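Local coordinates for alanine racemase (Actinobacillus succinogenes, PDB 3C3K), which is of unassigned function but has the two-lobed periplasmic binding protein-like fold, widespread among proteins that bind small molecules in an interlobe cleft, at residues 92-97 with 136-141; 102-107 with 265-270. One frame throughout, in Å; residues are numbered along the deposited sequence.

Contact 1: residues 92-97 with 136-141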
ATOM      1  N   CYS B  92      -1.992 -17.750  -4.895  1.00 14.90           N
ATOM      2  CA  CYS B  92      -0.802 -16.926  -5.199  1.00 17.54           C
ATOM      3  C   CYS B  92       0.193 -16.922  -4.069  1.00 17.22           C
ATOM      4  O   CYS B  92      -0.181 -16.810  -2.901  1.00 17.91           O
ATOM      5  CB  CYS B  92      -1.180 -15.458  -5.373  1.00 18.79           C
ATOM      6  SG  CYS B  92      -2.062 -15.031  -6.840  1.00 26.31           S
ATOM      7  N   ALA B  93       1.478 -16.965  -4.422  1.00 18.51           N
ATOM      8  CA  ALA B  93       2.558 -16.674  -3.494  1.00 17.45           C
ATOM      9  C   ALA B  93       2.780 -17.707  -2.432  1.00 18.31           C
ATOM     10  O   ALA B  93       3.616 -17.511  -1.615  1.00 19.26           O
ATOM     11  CB  ALA B  93       2.388 -15.296  -2.837  1.00 17.80           C
ATOM     12  N   GLU B  94       2.048 -18.798  -2.448  1.00 19.61           N
ATOM     13  CA  GLU B  94       2.390 -19.975  -1.648  1.00 20.94           C
ATOM     14  C   GLU B  94       2.621 -21.148  -2.621  1.00 21.41           C
ATOM     15  O   GLU B  94       1.942 -21.274  -3.631  1.00 22.48           O
ATOM     16  CB  GLU B  94       1.287 -20.313  -0.648  1.00 20.08           C
ATOM     17  CG  GLU B  94       1.098 -19.314   0.486  1.00 20.85           C
ATOM     18  CD  GLU B  94       1.999 -19.604   1.660  1.00 23.76           C
ATOM     19  OE1 GLU B  94       3.226 -19.705   1.442  1.00 25.57           O
ATOM     20  OE2 GLU B  94       1.476 -19.742   2.790  1.00 23.56           O
ATOM     21  N   TYR B  95       3.601 -21.974  -2.328  1.00 21.87           N
ATOM     22  CA  TYR B  95       3.970 -23.074  -3.223  1.00 21.67           C
ATOM     23  C   TYR B  95       3.984 -24.411  -2.511  1.00 21.94           C
ATOM     24  O   TYR B  95       4.831 -24.616  -1.637  1.00 22.26           O
ATOM     25  CB  TYR B  95       5.363 -22.822  -3.782  1.00 20.67           C
ATOM     26  CG  TYR B  95       5.894 -23.864  -4.712  1.00 19.66           C
ATOM     27  CD1 TYR B  95       5.204 -24.201  -5.856  1.00 23.22           C
ATOM     28  CD2 TYR B  95       7.126 -24.435  -4.501  1.00 19.67           C
ATOM     29  CE1 TYR B  95       5.675 -25.130  -6.746  1.00 20.56           C
ATOM     30  CE2 TYR B  95       7.639 -25.347  -5.376  1.00 22.67           C
ATOM     31  CZ  TYR B  95       6.892 -25.675  -6.518  1.00 22.04           C
ATOM     32  OH  TYR B  95       7.355 -26.563  -7.416  1.00 21.66           O
ATOM     33  N   ASP B  96       3.057 -25.302  -2.899  1.00 21.62           N
ATOM     34  CA  ASP B  96       3.092 -26.693  -2.503  1.00 22.59           C
ATOM     35  C   ASP B  96       2.719 -27.524  -3.715  1.00 22.39           C
ATOM     36  O   ASP B  96       1.568 -27.485  -4.165  1.00 21.70           O
ATOM     37  CB  ASP B  96       2.074 -26.997  -1.423  1.00 23.34           C
ATOM     38  CG  ASP B  96       2.159 -28.445  -0.965  1.00 26.79           C
ATOM     39  OD1 ASP B  96       3.027 -29.207  -1.489  1.00 27.73           O
ATOM     40  OD2 ASP B  96       1.384 -28.795  -0.052  1.00 26.00           O
ATOM     41  N   PRO B  97       3.704 -28.216  -4.313  1.00 22.18           N
ATOM     42  CA  PRO B  97       3.348 -28.977  -5.538  1.00 22.53           C
ATOM     43  C   PRO B  97       2.439 -30.211  -5.323  1.00 22.45           C
ATOM     44  O   PRO B  97       1.918 -30.793  -6.298  1.00 21.49           O
ATOM     45  CB  PRO B  97       4.712 -29.349  -6.170  1.00 23.38           C
ATOM     46  CG  PRO B  97       5.807 -28.837  -5.203  1.00 21.72           C
ATOM     47  CD  PRO B  97       5.145 -28.202  -4.002  1.00 22.68           C
ATOM     48  N   TYR B 136       2.365 -18.172   7.207  1.00 13.62           N
ATOM     49  CA  TYR B 136       2.609 -18.267   5.751  1.00 14.84           C
ATOM     50  C   TYR B 136       3.769 -19.175   5.400  1.00 16.55           C
ATOM     51  O   TYR B 136       4.879 -19.076   5.991  1.00 16.21           O
ATOM     52  CB  TYR B 136       2.800 -16.906   5.147  1.00 15.15           C
ATOM     53  CG  TYR B 136       1.561 -16.034   5.262  1.00 16.16           C
ATOM     54  CD1 TYR B 136       1.273 -15.326   6.436  1.00 16.62           C
ATOM     55  CD2 TYR B 136       0.668 -15.914   4.178  1.00 16.92           C
ATOM     56  CE1 TYR B 136       0.092 -14.548   6.531  1.00 19.53           C
ATOM     57  CE2 TYR B 136      -0.469 -15.117   4.257  1.00 13.94           C
ATOM     58  CZ  TYR B 136      -0.756 -14.435   5.408  1.00 17.65           C
ATOM     59  OH  TYR B 136      -1.918 -13.652   5.471  1.00 15.08           O
ATOM     60  N   GLN B 137       3.535 -20.073   4.436  1.00 16.74           N
ATOM     61  CA  GLN B 137       4.580 -21.049   4.120  1.00 17.63           C
ATOM     62  C   GLN B 137       5.766 -20.283   3.545  1.00 16.77           C
ATOM     63  O   GLN B 137       6.929 -20.630   3.775  1.00 16.32           O
ATOM     64  CB  GLN B 137       4.103 -22.172   3.179  1.00 16.29           C
ATOM     65  CG  GLN B 137       5.090 -23.328   3.098  1.00 19.89           C
ATOM     66  CD  GLN B 137       4.759 -24.401   2.062  1.00 21.80           C
ATOM     67  OE1 GLN B 137       4.524 -25.541   2.442  1.00 29.89           O
ATOM     68  NE2 GLN B 137       4.769 -24.056   0.759  1.00 22.20           N
ATOM     69  N   TYR B 138       5.515 -19.198   2.837  1.00 16.41           N
ATOM     70  CA  TYR B 138       6.696 -18.531   2.359  1.00 16.73           C
ATOM     71  C   TYR B 138       7.545 -18.007   3.538  1.00 15.92           C
ATOM     72  O   TYR B 138       8.749 -17.965   3.443  1.00 15.76           O
ATOM     73  CB  TYR B 138       6.405 -17.434   1.361  1.00 16.18           C
ATOM     74  CG  TYR B 138       5.423 -16.374   1.796  1.00 17.49           C
ATOM     75  CD1 TYR B 138       5.802 -15.298   2.629  1.00 19.02           C
ATOM     76  CD2 TYR B 138       4.116 -16.370   1.267  1.00 14.28           C
ATOM     77  CE1 TYR B 138       4.832 -14.296   2.986  1.00 16.81           C
ATOM     78  CE2 TYR B 138       3.191 -15.403   1.608  1.00 11.95           C
ATOM     79  CZ  TYR B 138       3.561 -14.365   2.431  1.00 15.58           C
ATOM     80  OH  TYR B 138       2.571 -13.408   2.667  1.00 18.94           O
ATOM     81  N   ALA B 139       6.926 -17.604   4.640  1.00 16.30           N
ATOM     82  CA  ALA B 139       7.762 -17.098   5.732  1.00 17.70           C
ATOM     83  C   ALA B 139       8.527 -18.248   6.376  1.00 17.23           C
ATOM     84  O   ALA B 139       9.678 -18.073   6.848  1.00 18.69           O
ATOM     85  CB  ALA B 139       6.957 -16.292   6.763  1.00 17.32           C
ATOM     86  N   GLN B 140       7.916 -19.425   6.384  1.00 17.03           N
ATOM     87  CA  GLN B 140       8.581 -20.637   6.915  1.00 16.64           C
ATOM     88  C   GLN B 140       9.788 -21.035   6.018  1.00 15.99           C
ATOM     89  O   GLN B 140      10.877 -21.350   6.509  1.00 16.08           O
ATOM     90  CB  GLN B 140       7.576 -21.764   6.958  1.00 17.27           C
ATOM     91  CG  GLN B 140       6.411 -21.587   8.038  1.00 18.49           C
ATOM     92  CD  GLN B 140       5.350 -22.634   7.816  1.00 17.82           C
ATOM     93  OE1 GLN B 140       5.680 -23.740   7.513  1.00 19.11           O
ATOM     94  NE2 GLN B 140       4.094 -22.266   7.890  1.00 20.50           N
ATOM     95  N   HIS B 141       9.591 -20.980   4.711  1.00 15.40           N
ATOM     96  CA  HIS B 141      10.609 -21.395   3.751  1.00 15.58           C
ATOM     97  C   HIS B 141      11.788 -20.428   3.784  1.00 15.21           C
ATOM     98  O   HIS B 141      12.961 -20.835   3.597  1.00 16.92           O
ATOM     99  CB  HIS B 141      10.041 -21.330   2.325  1.00 15.96           C
ATOM    100  CG  HIS B 141       9.212 -22.514   1.952  1.00 16.65           C
ATOM    101  ND1 HIS B 141       9.164 -23.665   2.715  1.00 22.86           N
ATOM    102  CD2 HIS B 141       8.393 -22.726   0.904  1.00 17.02           C
ATOM    103  CE1 HIS B 141       8.366 -24.542   2.140  1.00 17.62           C
ATOM    104  NE2 HIS B 141       7.904 -24.006   1.024  1.00 21.39           N
TER
HETATM  105  O   HOH W   1       4.962 -21.512   0.000  1.00 30.20           O
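Glu94 lays its carboxylate over the first turn of helix 137-152, where the backbone amides point out of the helix end. Its chain folds back at chi2 (-87°), bringing both oxygens up to those amides. OE2 of Glu94 accepts from Gln137 N through its syn lone pair, in a fairly straight bond of 2.7 Å (161° at the hydrogen). Tyr138 N reaches OE1 of Glu94, also at 2.7 Å, but the bond is bent and weak. OE2 has a second donor in Leu74 N, and a water gives OE1 a hydrogen bond of 2.9 Å. With so many donors and the positive end of a helix beside it, the carboxylate is probably held in its charged form.

Gln137 stretches out, with CG anti to the backbone N and the chain extended beyond, which carries NE2 out to Tyr95 O. Its amide plane stands 82° from the Glu94 carboxylate. NE2 of Gln137 donates to Tyr95 O at a very short 2.5 Å, approaching from above the carbonyl plane. The water on Glu94 OE1 accepts from both Gln137 NE2 and Tyr95 N, adding a water-mediated link. Tyr138 brings CD2 to 3.1 Å from Ala93 O, while CB of Tyr136 sits 3.7 Å above the centre of the Tyr138 ring.

An acidic side chain thus accepts from the first amides of a helix, joining the loop after strand 89-92 in one lobe to the start of helix 137-152 in the other, as expected at the interlobe cleft of a periplasmic binding protein-like fold.

Contact 2: residues 102-107 with 265-270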
ATOM      1  N   SER B 102      -4.269 -24.938  -8.096  1.00 14.39           N
ATOM      2  CA  SER B 102      -3.224 -24.405  -8.912  1.00 13.94           C
ATOM      3  C   SER B 102      -2.702 -23.120  -8.308  1.00 14.81           C
ATOM      4  O   SER B 102      -3.451 -22.384  -7.674  1.00 14.28           O
ATOM      5  CB  SER B 102      -3.705 -24.146 -10.348  1.00 12.44           C
ATOM      6  OG  SER B 102      -4.138 -25.362 -10.933  1.00 12.39           O
ATOM      7  N   SER B 103      -1.410 -22.835  -8.555  1.00 14.46           N
ATOM      8  CA  SER B 103      -0.712 -21.755  -7.872  1.00 14.48           C
ATOM      9  C   SER B 103       0.240 -21.089  -8.833  1.00 13.53           C
ATOM     10  O   SER B 103       0.641 -21.657  -9.848  1.00 14.14           O
ATOM     11  CB  SER B 103       0.089 -22.275  -6.672  1.00 13.77           C
ATOM     12  OG  SER B 103       1.046 -23.177  -7.185  1.00 19.87           O
ATOM     13  N   VAL B 104       0.664 -19.901  -8.445  1.00 14.59           N
ATOM     14  CA  VAL B 104       1.702 -19.161  -9.128  1.00 16.19           C
ATOM     15  C   VAL B 104       2.473 -18.376  -8.035  1.00 16.48           C
ATOM     16  O   VAL B 104       1.874 -17.745  -7.178  1.00 16.84           O
ATOM     17  CB  VAL B 104       1.132 -18.254 -10.271  1.00 15.87           C
ATOM     18  CG1 VAL B 104       0.038 -17.345  -9.784  1.00 18.81           C
ATOM     19  CG2 VAL B 104       2.250 -17.361 -10.877  1.00 15.68           C
ATOM     20  N   SER B 105       3.788 -18.528  -8.028  1.00 16.56           N
ATOM     21  CA  SER B 105       4.681 -17.953  -7.003  1.00 16.77           C
ATOM     22  C   SER B 105       6.121 -18.045  -7.477  1.00 16.84           C
ATOM     23  O   SER B 105       6.389 -18.497  -8.592  1.00 17.71           O
ATOM     24  CB  SER B 105       4.570 -18.673  -5.661  1.00 15.62           C
ATOM     25  OG  SER B 105       4.847 -20.017  -5.812  1.00 16.47           O
ATOM     26  N   ILE B 106       7.047 -17.568  -6.648  1.00 16.45           N
ATOM     27  CA  ILE B 106       8.449 -17.815  -6.861  1.00 16.11           C
ATOM     28  C   ILE B 106       8.877 -18.993  -5.975  1.00 16.73           C
ATOM     29  O   ILE B 106       8.080 -19.489  -5.157  1.00 14.32           O
ATOM     30  CB  ILE B 106       9.310 -16.561  -6.472  1.00 17.08           C
ATOM     31  CG1 ILE B 106       9.243 -16.320  -4.943  1.00 16.55           C
ATOM     32  CG2 ILE B 106       8.884 -15.350  -7.330  1.00 14.33           C
ATOM     33  CD1 ILE B 106      10.351 -15.481  -4.349  1.00 17.62           C
ATOM     34  N   ASP B 107      10.151 -19.402  -6.116  1.00 15.68           N
ATOM     35  CA  ASP B 107      10.745 -20.403  -5.225  1.00 16.85           C
ATOM     36  C   ASP B 107      11.439 -19.686  -4.045  1.00 16.09           C
ATOM     37  O   ASP B 107      12.558 -19.240  -4.160  1.00 16.15           O
ATOM     38  CB  ASP B 107      11.788 -21.221  -6.009  1.00 16.04           C
ATOM     39  CG  ASP B 107      12.415 -22.324  -5.188  1.00 17.44           C
ATOM     40  OD1 ASP B 107      12.389 -22.338  -3.943  1.00 20.92           O
ATOM     41  OD2 ASP B 107      12.987 -23.209  -5.802  1.00 18.62           O
ATOM     42  N   HIS B 265       2.854 -22.990 -11.207  1.00 15.86           N
ATOM     43  CA  HIS B 265       3.861 -22.195 -11.917  1.00 16.05           C
ATOM     44  C   HIS B 265       4.852 -21.518 -10.960  1.00 16.90           C
ATOM     45  O   HIS B 265       4.454 -20.943  -9.932  1.00 16.66           O
ATOM     46  CB  HIS B 265       3.218 -21.093 -12.750  1.00 16.01           C
ATOM     47  CG  HIS B 265       2.462 -21.585 -13.929  1.00 16.52           C
ATOM     48  ND1 HIS B 265       2.940 -21.449 -15.214  1.00 18.99           N
ATOM     49  CD2 HIS B 265       1.267 -22.221 -14.035  1.00 20.08           C
ATOM     50  CE1 HIS B 265       2.073 -21.975 -16.069  1.00 19.11           C
ATOM     51  NE2 HIS B 265       1.041 -22.443 -15.386  1.00 21.37           N
ATOM     52  N   LEU B 266       6.135 -21.603 -11.299  1.00 16.10           N
ATOM     53  CA  LEU B 266       7.180 -20.914 -10.581  1.00 17.57           C
ATOM     54  C   LEU B 266       7.693 -19.891 -11.532  1.00 17.65           C
ATOM     55  O   LEU B 266       8.149 -20.244 -12.590  1.00 19.82           O
ATOM     56  CB  LEU B 266       8.316 -21.846 -10.215  1.00 16.96           C
ATOM     57  CG  LEU B 266       8.088 -22.645  -8.912  1.00 19.17           C
ATOM     58  CD1 LEU B 266       9.322 -23.494  -8.730  1.00 19.60           C
ATOM     59  CD2 LEU B 266       7.867 -21.827  -7.718  1.00 13.63           C
ATOM     60  N   LEU B 267       7.603 -18.626 -11.166  1.00 18.50           N
ATOM     61  CA  LEU B 267       8.149 -17.513 -11.952  1.00 18.29           C
ATOM     62  C   LEU B 267       9.530 -17.080 -11.384  1.00 18.96           C
ATOM     63  O   LEU B 267       9.798 -17.267 -10.171  1.00 18.87           O
ATOM     64  CB  LEU B 267       7.154 -16.322 -12.005  1.00 16.47           C
ATOM     65  CG  LEU B 267       5.756 -16.575 -12.591  1.00 17.60           C
ATOM     66  CD1 LEU B 267       5.072 -15.262 -12.789  1.00 17.48           C
ATOM     67  CD2 LEU B 267       5.735 -17.334 -13.965  1.00 20.91           C
ATOM     68  N   PRO B 268      10.449 -16.592 -12.268  1.00 19.19           N
ATOM     69  CA  PRO B 268      11.829 -16.293 -11.795  1.00 18.96           C
ATOM     70  C   PRO B 268      11.875 -15.089 -10.881  1.00 19.35           C
ATOM     71  O   PRO B 268      11.253 -14.103 -11.182  1.00 19.66           O
ATOM     72  CB  PRO B 268      12.647 -15.966 -13.085  1.00 20.33           C
ATOM     73  CG  PRO B 268      11.685 -16.071 -14.275  1.00 18.90           C
ATOM     74  CD  PRO B 268      10.250 -16.332 -13.718  1.00 19.66           C
ATOM     75  N   TRP B 269      12.611 -15.196  -9.770  1.00 19.18           N
ATOM     76  CA  TRP B 269      12.991 -14.056  -8.934  1.00 19.07           C
ATOM     77  C   TRP B 269      14.349 -13.549  -9.369  1.00 19.65           C
ATOM     78  O   TRP B 269      15.116 -14.299  -9.951  1.00 20.34           O
ATOM     79  CB  TRP B 269      13.057 -14.488  -7.472  1.00 18.54           C
ATOM     80  CG  TRP B 269      13.938 -15.677  -7.273  1.00 19.38           C
ATOM     81  CD1 TRP B 269      13.556 -16.989  -7.277  1.00 22.75           C
ATOM     82  CD2 TRP B 269      15.360 -15.668  -7.062  1.00 18.78           C
ATOM     83  NE1 TRP B 269      14.648 -17.800  -7.097  1.00 24.25           N
ATOM     84  CE2 TRP B 269      15.766 -17.008  -6.939  1.00 21.82           C
ATOM     85  CE3 TRP B 269      16.325 -14.645  -6.957  1.00 16.57           C
ATOM     86  CZ2 TRP B 269      17.103 -17.371  -6.734  1.00 21.86           C
ATOM     87  CZ3 TRP B 269      17.676 -14.996  -6.759  1.00 18.66           C
ATOM     88  CH2 TRP B 269      18.053 -16.354  -6.674  1.00 19.05           C
ATOM     89  N   LYS B 270      14.682 -12.316  -9.032  1.00 20.03           N
ATOM     90  CA  LYS B 270      15.996 -11.790  -9.344  1.00 22.16           C
ATOM     91  C   LYS B 270      16.594 -11.166  -8.093  1.00 20.89           C
ATOM     92  O   LYS B 270      15.916 -10.447  -7.357  1.00 21.59           O
ATOM     93  CB  LYS B 270      15.923 -10.771 -10.525  1.00 21.27           C
ATOM     94  CG  LYS B 270      17.305 -10.418 -11.078  1.00 26.00           C
ATOM     95  CD  LYS B 270      17.357  -9.293 -12.185  1.00 26.32           C
ATOM     96  CE  LYS B 270      18.651  -9.441 -13.119  1.00 29.40           C
ATOM     97  NZ  LYS B 270      18.286  -9.276 -14.647  1.00 31.46           N
TER
HETATM   98  O   HOH W   2       3.703 -21.764  -7.293  1.00 18.33           O
HETATM   99  O   HOH W   3      11.099 -18.923  -8.533  1.00 17.56           O
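Backbone pairing carries this contact, with strands 102-105 and 264-266 running parallel. Ser103 O receives His265 N at 2.9 Å from above its carbonyl plane. The next two bonds lie in the carbonyl planes: Ser105 N to His265 O at 3.1 Å, then Leu267 N to Ser105 O at 2.8 Å, the straightest of the three (164°). A water gives His265 O a second donor at 2.9 Å and bonds Ser105 OG and Ser103 OG, the latter partnered by His264. Another water accepts from Asp107 N and donates to Leu267 O.

Val104 turns CG2 anti to its backbone N and sets it 4.0 Å from Leu267 CG, on the side where His265 also points. From the other face Leu266 curls its CD2 tip to 3.5 Å from Ile106 O. CD1 of Ile106 meets Trp269 CB at 4.2 Å.

Helix 239-254 covers the Val104 and His265 side, with Lys245 touching both. Trp269 pairs edge-to-face with Tyr114, and Asp107 OD1 caps helix 108-121 at Ala110 N. The direct bonds run along the strands and stop at Leu267 N; beyond it water and apolar contacts join the chains, both heading into the other lobe, consistent with a hinge that can flex.

Overall arrangement
Contacts 1 and 2 sit side by side, their centres 10 Å apart, and meet where Ala93 N probably bonds to Val104 O, joining the end of strand 89-92 to strand 102-105. Both are partly buried. In contact 2 residues 102-107 are largely buried, while 265-270, on an outermost strand of the chain's six-stranded sheet, are more exposed; in contact 1 Ala93, Glu94 and Tyr136 are buried and no touching residue is fully exposed. Contact 2 pairs neighbouring strands where the chain crosses between lobes; contact 1 reaches from a loop of that sheet to a helix in the second lobe. Accordingly, main chain bonds main chain in contact 2, whereas side chains bond main-chain groups, with a shared water, in contact 1.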